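Local coordinates for SnoaL-like domain-containing protein (Silicibacter pomeroyi, PDB 3FLJ) that is of unknown function but adopts a cystatin-like, SnoaL-type alpha-plus-beta fold and is found as a two-chain assembly, at residues A[122-126]-A[127-131]. Residues are numbered along the deposited sequence; the frame is centred on the assembly and turned at random.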
loop_
_atom_site.group_PDB
_atom_site.type_symbol
_atom_site.label_atom_id
_atom_site.label_comp_id
_atom_site.label_asym_id
_atom_site.label_seq_id
_atom_site.Cartn_x
_atom_site.Cartn_y
_atom_site.Cartn_z
ATOM N N VAL A 122 6.100 -3.718 1.833
ATOM C CA VAL A 122 5.892 -2.541 0.981
ATOM C C VAL A 122 4.855 -2.816 -0.108
ATOM O O VAL A 122 4.977 -3.790 -0.854
ATOM C CB VAL A 122 7.209 -2.049 0.359
ATOM C CG1 VAL A 122 6.977 -0.787 -0.544
ATOM C CG2 VAL A 122 8.237 -1.742 1.439
ATOM N N VAL A 123 3.838 -1.951 -0.177
ATOM C CA VAL A 123 2.779 -1.978 -1.214
ATOM C C VAL A 123 2.892 -0.646 -1.978
ATOM O O VAL A 123 3.248 0.370 -1.383
ATOM C CB VAL A 123 1.352 -2.218 -0.621
ATOM C CG1 VAL A 123 1.217 -3.645 -0.093
ATOM C CG2 VAL A 123 1.017 -1.241 0.491
HETATM N N MSE A 124 2.630 -0.666 -3.289
HETATM C CA MSE A 124 2.772 0.509 -4.154
HETATM C C MSE A 124 1.779 0.592 -5.297
HETATM O O MSE A 124 1.059 -0.372 -5.593
HETATM C CB MSE A 124 4.183 0.528 -4.785
HETATM C CG MSE A 124 5.261 1.131 -3.960
HETATM SE SE MSE A 124 6.928 1.080 -5.012
HETATM C CE MSE A 124 6.604 2.156 -6.490
ATOM N N ARG A 125 1.766 1.784 -5.908
ATOM C CA ARG A 125 1.043 2.096 -7.151
ATOM C C ARG A 125 1.879 3.136 -7.934
ATOM O O ARG A 125 2.678 3.845 -7.314
ATOM C CB ARG A 125 -0.355 2.657 -6.859
ATOM C CG ARG A 125 -0.381 4.013 -6.147
ATOM C CD ARG A 125 -1.789 4.478 -5.807
ATOM N NE ARG A 125 -2.577 4.678 -7.028
ATOM C CZ ARG A 125 -2.635 5.794 -7.772
ATOM N NH1 ARG A 125 -2.108 6.961 -7.386
ATOM N NH2 ARG A 125 -3.361 5.781 -8.889
ATOM N N PRO A 126 1.723 3.220 -9.268
ATOM C CA PRO A 126 0.954 2.403 -10.197
ATOM C C PRO A 126 1.801 1.205 -10.680
ATOM O O PRO A 126 3.029 1.190 -10.471
ATOM C CB PRO A 126 0.686 3.375 -11.340
ATOM C CG PRO A 126 1.965 4.153 -11.414
ATOM C CD PRO A 126 2.351 4.356 -9.973
ATOM N N TYR A 127 1.147 0.248 -11.337
ATOM C CA TYR A 127 1.789 -0.972 -11.899
ATOM C C TYR A 127 3.086 -0.703 -12.693
ATOM O O TYR A 127 4.122 -1.294 -12.381
ATOM C CB TYR A 127 0.765 -1.736 -12.761
ATOM C CG TYR A 127 1.250 -2.957 -13.514
ATOM C CD1 TYR A 127 1.439 -4.184 -12.862
ATOM C CD2 TYR A 127 1.472 -2.906 -14.906
ATOM C CE1 TYR A 127 1.857 -5.332 -13.578
ATOM C CE2 TYR A 127 1.895 -4.056 -15.631
ATOM C CZ TYR A 127 2.076 -5.262 -14.949
ATOM O OH TYR A 127 2.493 -6.400 -15.594
ATOM N N LYS A 128 3.022 0.233 -13.645
ATOM C CA LYS A 128 4.170 0.587 -14.525
ATOM C C LYS A 128 5.426 1.060 -13.756
ATOM O O LYS A 128 6.551 0.690 -14.122
ATOM C CB LYS A 128 3.738 1.629 -15.567
ATOM C CG LYS A 128 4.720 1.937 -16.691
ATOM C CD LYS A 128 4.234 3.066 -17.631
ATOM C CE LYS A 128 2.965 2.684 -18.409
ATOM N NZ LYS A 128 2.588 3.660 -19.497
ATOM N N THR A 129 5.224 1.855 -12.701
ATOM C CA THR A 129 6.330 2.360 -11.859
ATOM C C THR A 129 6.947 1.229 -11.018
ATOM O O THR A 129 8.172 1.210 -10.826
ATOM C CB THR A 129 5.899 3.534 -10.971
ATOM O OG1 THR A 129 5.199 4.500 -11.774
ATOM C CG2 THR A 129 7.108 4.199 -10.313
ATOM N N VAL A 130 6.110 0.308 -10.523
ATOM C CA VAL A 130 6.587 -0.887 -9.799
ATOM C C VAL A 130 7.458 -1.753 -10.741
ATOM O O VAL A 130 8.483 -2.265 -10.307
ATOM C CB VAL A 130 5.435 -1.695 -9.137
ATOM C CG1 VAL A 130 5.964 -2.998 -8.509
ATOM C CG2 VAL A 130 4.693 -0.820 -8.043
ATOM N N GLY A 131 7.046 -1.899 -12.005
ATOM C CA GLY A 131 7.843 -2.594 -13.046
ATOM C C GLY A 131 9.221 -1.966 -13.241
ATOM O O GLY A 131 10.233 -2.682 -13.315
#
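Val130 sets its CG1 opposite the backbone N (chi1 175°), which leaves CG2 beside that N and facing the strand, while selenomethionine Met124 bends at chi3 (63°) after an extended chi2, which brings CE round to Val130 CG2. The two side chains run past one another in opposite senses, and Met124 CB lies 3.6 Å from Val130 CG2; the terminal CE of Met124 reaches the same methyl at 3.9 Å. One branch of Val130 therefore meets both the root and the end of the selenomethionine.

Between them the chain turns sharply: the direction of helix 127-131 swings through more than a right angle from that of strand 122-125. Pro126, preceded by a cis peptide bond, occupies the N-cap position of helix 127-143. Its carbonyl starts the helical bonding, since Val130 N donates to Pro126 O over 3.2 Å with an N-H...O angle of 163°. Thr129 N lies equally near but its bond is far from straight, so it adds only a weak second one. Gly131 N to Tyr127 O, at 3.0 Å, carries the pattern onward.

The proline ring is met obliquely by Thr129, whose OG1 sits 3.3 Å from Pro126 CG and 3.4 Å from Pro126 CD. These are carbon-oxygen contacts; the hydroxyl's hydrogen-bond partner is the backbone carbonyl Asp102 O, in strand 101-111. Arg125 turns away from the helix, forming a salt bridge with Glu121 of the second subunit and a hydrogen bond to its Pro51 O, and Tyr127 stacks on Tyr127 of that subunit.

The last strand in sequence is thus joined to the following helix by apolar Met124-Val130 packing and by the carbonyl of buried Pro126, which takes one nearly straight bond and one weak one. Because Asp102 O satisfies the Thr129 hydroxyl, its approach to the proline ring costs it no hydrogen bond.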